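ATP phosphoribosyltransferase regulatory subunit (Bacillus halodurans, PDB 3OD1) is probably required for the first step of histidine biosynthesis, acting with HisG and possibly allowing feedback regulation of ATP phosphoribosyltransferase activity by histidine. Local coordinates at residues 158-170 / 277-289. Residues are numbered along the deposited sequence; the frame is centred on the assembly and turned at random.
Sequences LSEFKVAIGHVGY and YYTGVVFEGYGNR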
loop_
_atom_site.group_PDB
_atom_site.type_symbol
_atom_site.label_atom_id
_atom_site.label_comp_id
_atom_site.label_asym_id
_atom_site.label_seq_id
_atom_site.Cartn_x
_atom_site.Cartn_y
_atom_site.Cartn_z
ATOM N N LEU B 158 -9.130 15.618 13.072
ATOM C CA LEU B 158 -9.946 15.159 14.193
ATOM C C LEU B 158 -9.938 16.182 15.330
ATOM O O LEU B 158 -8.887 16.730 15.684
ATOM C CB LEU B 158 -9.463 13.795 14.705
ATOM C CG LEU B 158 -10.500 12.987 15.490
ATOM C CD1 LEU B 158 -11.691 12.667 14.590
ATOM C CD2 LEU B 158 -9.891 11.698 16.062
ATOM N N SER B 159 -11.116 16.413 15.903
ATOM C CA SER B 159 -11.314 17.432 16.922
ATOM C C SER B 159 -12.126 16.853 18.083
ATOM O O SER B 159 -12.907 15.924 17.898
ATOM C CB SER B 159 -12.082 18.612 16.304
ATOM O OG SER B 159 -11.580 19.866 16.728
ATOM N N GLU B 160 -11.935 17.396 19.279
ATOM C CA GLU B 160 -12.795 17.071 20.416
ATOM C C GLU B 160 -12.726 15.605 20.854
ATOM O O GLU B 160 -13.619 15.137 21.568
ATOM C CB GLU B 160 -14.251 17.416 20.083
ATOM C CG GLU B 160 -14.444 18.737 19.363
ATOM C CD GLU B 160 -14.934 19.835 20.280
ATOM O OE1 GLU B 160 -14.590 19.809 21.480
ATOM O OE2 GLU B 160 -15.665 20.724 19.798
ATOM N N PHE B 161 -11.687 14.887 20.426
ATOM C CA PHE B 161 -11.550 13.469 20.741
ATOM C C PHE B 161 -10.875 13.258 22.087
ATOM O O PHE B 161 -10.378 14.206 22.697
ATOM C CB PHE B 161 -10.757 12.745 19.653
ATOM C CG PHE B 161 -9.373 13.271 19.460
ATOM C CD1 PHE B 161 -8.286 12.654 20.076
ATOM C CD2 PHE B 161 -9.147 14.374 18.650
ATOM C CE1 PHE B 161 -6.996 13.127 19.882
ATOM C CE2 PHE B 161 -7.861 14.860 18.457
ATOM C CZ PHE B 161 -6.784 14.239 19.077
ATOM N N LYS B 162 -10.856 12.004 22.538
ATOM C CA LYS B 162 -10.307 11.653 23.833
ATOM C C LYS B 162 -9.462 10.394 23.727
ATOM O O LYS B 162 -9.811 9.460 23.011
ATOM C CB LYS B 162 -11.427 11.420 24.849
ATOM C CG LYS B 162 -11.604 12.527 25.888
ATOM C CD LYS B 162 -12.420 13.698 25.349
ATOM C CE LYS B 162 -13.335 14.294 26.423
ATOM N NZ LYS B 162 -14.366 13.327 26.934
ATOM N N VAL B 163 -8.348 10.386 24.449
ATOM C CA VAL B 163 -7.518 9.200 24.583
ATOM C C VAL B 163 -7.618 8.728 26.026
ATOM O O VAL B 163 -7.279 9.459 26.959
ATOM C CB VAL B 163 -6.067 9.507 24.226
ATOM C CG1 VAL B 163 -5.182 8.258 24.401
ATOM C CG2 VAL B 163 -6.005 10.033 22.800
ATOM N N ALA B 164 -8.138 7.526 26.206
ATOM C CA ALA B 164 -8.322 6.974 27.540
ATOM C C ALA B 164 -7.106 6.113 27.869
ATOM O O ALA B 164 -6.644 5.329 27.034
ATOM C CB ALA B 164 -9.593 6.152 27.592
ATOM N N ILE B 165 -6.582 6.274 29.079
ATOM C CA ILE B 165 -5.342 5.618 29.472
ATOM C C ILE B 165 -5.594 4.686 30.636
ATOM O O ILE B 165 -6.124 5.118 31.657
ATOM C CB ILE B 165 -4.298 6.664 29.904
ATOM C CG1 ILE B 165 -4.052 7.646 28.758
ATOM C CG2 ILE B 165 -3.010 5.979 30.381
ATOM C CD1 ILE B 165 -3.091 8.748 29.090
ATOM N N GLY B 166 -5.216 3.416 30.476
ATOM C CA GLY B 166 -5.263 2.444 31.558
ATOM C C GLY B 166 -3.887 1.895 31.910
ATOM O O GLY B 166 -2.865 2.343 31.381
ATOM N N HIS B 167 -3.835 0.916 32.802
ATOM C CA HIS B 167 -2.547 0.329 33.125
ATOM C C HIS B 167 -2.670 -1.145 33.511
ATOM O O HIS B 167 -3.315 -1.483 34.499
ATOM C CB HIS B 167 -1.863 1.127 34.239
ATOM C CG HIS B 167 -0.399 0.849 34.358
ATOM N ND1 HIS B 167 0.107 -0.429 34.454
ATOM C CD2 HIS B 167 0.669 1.681 34.394
ATOM C CE1 HIS B 167 1.424 -0.374 34.544
ATOM N NE2 HIS B 167 1.791 0.894 34.502
ATOM N N VAL B 168 -2.047 -2.013 32.722
ATOM C CA VAL B 168 -2.064 -3.446 32.989
ATOM C C VAL B 168 -1.531 -3.768 34.386
ATOM O O VAL B 168 -2.021 -4.686 35.046
ATOM C CB VAL B 168 -1.233 -4.223 31.945
ATOM C CG1 VAL B 168 -0.964 -5.655 32.416
ATOM C CG2 VAL B 168 -1.942 -4.225 30.616
ATOM N N GLY B 169 -0.525 -3.015 34.825
ATOM C CA GLY B 169 0.107 -3.270 36.105
ATOM C C GLY B 169 -0.845 -2.968 37.248
ATOM O O GLY B 169 -0.926 -3.721 38.228
ATOM N N TYR B 170 -1.574 -1.862 37.135
ATOM C CA TYR B 170 -2.533 -1.528 38.173
ATOM C C TYR B 170 -3.600 -2.621 38.313
ATOM O O TYR B 170 -3.834 -3.140 39.410
ATOM C CB TYR B 170 -3.175 -0.162 37.939
ATOM C CG TYR B 170 -4.126 0.200 39.055
ATOM C CD1 TYR B 170 -3.659 0.806 40.215
ATOM C CD2 TYR B 170 -5.480 -0.103 38.969
ATOM C CE1 TYR B 170 -4.516 1.127 41.257
ATOM C CE2 TYR B 170 -6.356 0.214 40.016
ATOM C CZ TYR B 170 -5.858 0.829 41.155
ATOM O OH TYR B 170 -6.700 1.151 42.193
ATOM N N TYR B 277 -0.915 -9.753 26.252
ATOM C CA TYR B 277 0.064 -9.142 25.356
ATOM C C TYR B 277 0.673 -7.837 25.876
ATOM O O TYR B 277 1.888 -7.660 25.835
ATOM C CB TYR B 277 -0.612 -8.919 24.013
ATOM C CG TYR B 277 0.208 -8.259 22.947
ATOM C CD1 TYR B 277 0.977 -9.024 22.065
ATOM C CD2 TYR B 277 0.157 -6.879 22.757
ATOM C CE1 TYR B 277 1.702 -8.433 21.053
ATOM C CE2 TYR B 277 0.886 -6.274 21.738
ATOM C CZ TYR B 277 1.654 -7.064 20.889
ATOM O OH TYR B 277 2.383 -6.487 19.865
ATOM N N TYR B 278 -0.166 -6.927 26.356
ATOM C CA TYR B 278 0.326 -5.662 26.899
ATOM C C TYR B 278 0.775 -5.836 28.338
ATOM O O TYR B 278 0.164 -6.589 29.098
ATOM C CB TYR B 278 -0.735 -4.567 26.798
ATOM C CG TYR B 278 -1.152 -4.264 25.382
ATOM C CD1 TYR B 278 -0.413 -3.399 24.591
ATOM C CD2 TYR B 278 -2.296 -4.848 24.835
ATOM C CE1 TYR B 278 -0.800 -3.123 23.273
ATOM C CE2 TYR B 278 -2.692 -4.579 23.534
ATOM C CZ TYR B 278 -1.945 -3.720 22.759
ATOM O OH TYR B 278 -2.356 -3.467 21.466
ATOM N N THR B 279 1.832 -5.119 28.706
ATOM C CA THR B 279 2.494 -5.300 29.992
ATOM C C THR B 279 2.351 -4.099 30.933
ATOM O O THR B 279 2.679 -4.176 32.115
ATOM C CB THR B 279 3.995 -5.580 29.777
ATOM O OG1 THR B 279 4.575 -4.524 28.994
ATOM C CG2 THR B 279 4.177 -6.896 29.039
ATOM N N GLY B 280 1.872 -2.979 30.418
ATOM C CA GLY B 280 1.861 -1.770 31.220
ATOM C C GLY B 280 0.830 -0.752 30.800
ATOM O O GLY B 280 -0.354 -1.064 30.717
ATOM N N VAL B 281 1.284 0.475 30.569
ATOM C CA VAL B 281 0.424 1.539 30.065
ATOM C C VAL B 281 -0.285 1.075 28.806
ATOM O O VAL B 281 0.350 0.536 27.904
ATOM C CB VAL B 281 1.239 2.790 29.729
ATOM C CG1 VAL B 281 0.347 3.869 29.132
ATOM C CG2 VAL B 281 1.962 3.300 30.967
ATOM N N VAL B 282 -1.602 1.269 28.770
ATOM C CA VAL B 282 -2.416 0.995 27.588
ATOM C C VAL B 282 -3.336 2.185 27.349
ATOM O O VAL B 282 -3.674 2.913 28.286
ATOM C CB VAL B 282 -3.266 -0.299 27.736
ATOM C CG1 VAL B 282 -2.378 -1.518 27.652
ATOM C CG2 VAL B 282 -4.058 -0.294 29.056
ATOM N N PHE B 283 -3.718 2.390 26.091
ATOM C CA PHE B 283 -4.584 3.502 25.735
ATOM C C PHE B 283 -5.398 3.227 24.479
ATOM O O PHE B 283 -5.045 2.373 23.663
ATOM C CB PHE B 283 -3.794 4.807 25.584
ATOM C CG PHE B 283 -2.637 4.722 24.630
ATOM C CD1 PHE B 283 -2.801 5.035 23.289
ATOM C CD2 PHE B 283 -1.372 4.359 25.079
ATOM C CE1 PHE B 283 -1.731 4.967 22.400
ATOM C CE2 PHE B 283 -0.294 4.289 24.190
ATOM C CZ PHE B 283 -0.480 4.584 22.853
ATOM N N GLU B 284 -6.496 3.957 24.338
ATOM C CA GLU B 284 -7.278 3.900 23.115
ATOM C C GLU B 284 -7.939 5.237 22.857
ATOM O O GLU B 284 -8.273 5.963 23.798
ATOM C CB GLU B 284 -8.304 2.769 23.173
ATOM C CG GLU B 284 -9.330 2.937 24.251
ATOM C CD GLU B 284 -10.295 1.770 24.308
ATOM O OE1 GLU B 284 -10.033 0.730 23.656
ATOM O OE2 GLU B 284 -11.315 1.904 25.005
ATOM N N GLY B 285 -8.115 5.568 21.578
ATOM C CA GLY B 285 -8.646 6.860 21.198
ATOM C C GLY B 285 -10.038 6.731 20.625
ATOM O O GLY B 285 -10.329 5.771 19.907
ATOM N N TYR B 286 -10.889 7.700 20.953
ATOM C CA TYR B 286 -12.273 7.761 20.485
ATOM C C TYR B 286 -12.537 9.139 19.894
ATOM O O TYR B 286 -12.099 10.143 20.448
ATOM C CB TYR B 286 -13.247 7.559 21.658
ATOM C CG TYR B 286 -13.267 6.147 22.217
ATOM C CD1 TYR B 286 -14.112 5.184 21.674
ATOM C CD2 TYR B 286 -12.454 5.784 23.288
ATOM C CE1 TYR B 286 -14.135 3.899 22.158
ATOM C CE2 TYR B 286 -12.470 4.489 23.790
ATOM C CZ TYR B 286 -13.320 3.551 23.217
ATOM O OH TYR B 286 -13.375 2.253 23.683
ATOM N N GLY B 287 -13.263 9.193 18.784
ATOM C CA GLY B 287 -13.763 10.468 18.299
ATOM C C GLY B 287 -14.823 11.009 19.252
ATOM O O GLY B 287 -15.245 10.305 20.170
ATOM N N ASN B 288 -15.275 12.242 19.017
ATOM C CA ASN B 288 -16.269 12.881 19.878
ATOM C C ASN B 288 -17.656 12.239 19.833
ATOM O O ASN B 288 -18.514 12.560 20.648
ATOM C CB ASN B 288 -16.373 14.385 19.578
ATOM C CG ASN B 288 -16.844 14.678 18.155
ATOM O OD1 ASN B 288 -17.254 13.778 17.417
ATOM N ND2 ASN B 288 -16.788 15.951 17.769
ATOM N N ARG B 289 -17.873 11.339 18.882
ATOM C CA ARG B 289 -19.162 10.657 18.766
ATOM C C ARG B 289 -19.096 9.228 19.320
ATOM O O ARG B 289 -20.012 8.422 19.114
ATOM C CB ARG B 289 -19.650 10.660 17.314
ATOM C CG ARG B 289 -20.195 12.014 16.844
ATOM C CD ARG B 289 -20.968 11.889 15.541
ATOM N NE ARG B 289 -20.250 12.461 14.403
ATOM C CZ ARG B 289 -19.396 11.793 13.627
ATOM N NH1 ARG B 289 -19.136 10.512 13.858
ATOM N NH2 ARG B 289 -18.794 12.406 12.616
#
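Val282 O accepts Gly166 N at 2.7 Å, the donor tilted from the carbonyl plane, and also receives a CA-H...O contact from Ile165 CA at 3.4 Å. Gly166 O accepts Val282 N in return, completing a hydrogen-bonded pair; the same reciprocal pattern at Ala164-Glu284 and Lys162-Tyr286 sets the register, and the N-to-C directions of segments 162-167 and 281-286 lie 155° apart, hence antiparallel. Beyond the Gly166-Val282 pair, Val168 N reaches Gly280 O at 2.8 Å, carrying the pairing into the first turn of helix 168-179. Just ahead of that turn, His167 is the N-cap: its ND1 accepts Gly169 N at 2.7 Å, nearly in the ring plane. A chi1 of -163° swings the imidazole away from its backbone N and lays one face on the Gly280-Val281 peptide, Val281 N standing 3.9 Å above the ring centre, while NE2 hydrogen-bonds Glu248 OE1. Replacing the imidazole by an alanine's methyl group is likely to leave Gly169 N without its cap and Glu248 without this partner, and to uncover that peptide. Val168 CG2 packs 4.0 Å from Val282 CG1. On the sheet face of Ile165 and Val281, Val163 CG1 lies 3.9 Å from Phe283 CB, and helix 139-155 covers Val163 and Phe283. Strand 162-167 thus joins 281-286 to 265-268 within the largely antiparallel central sheet of the class-II aminoacyl-tRNA synthetase fold.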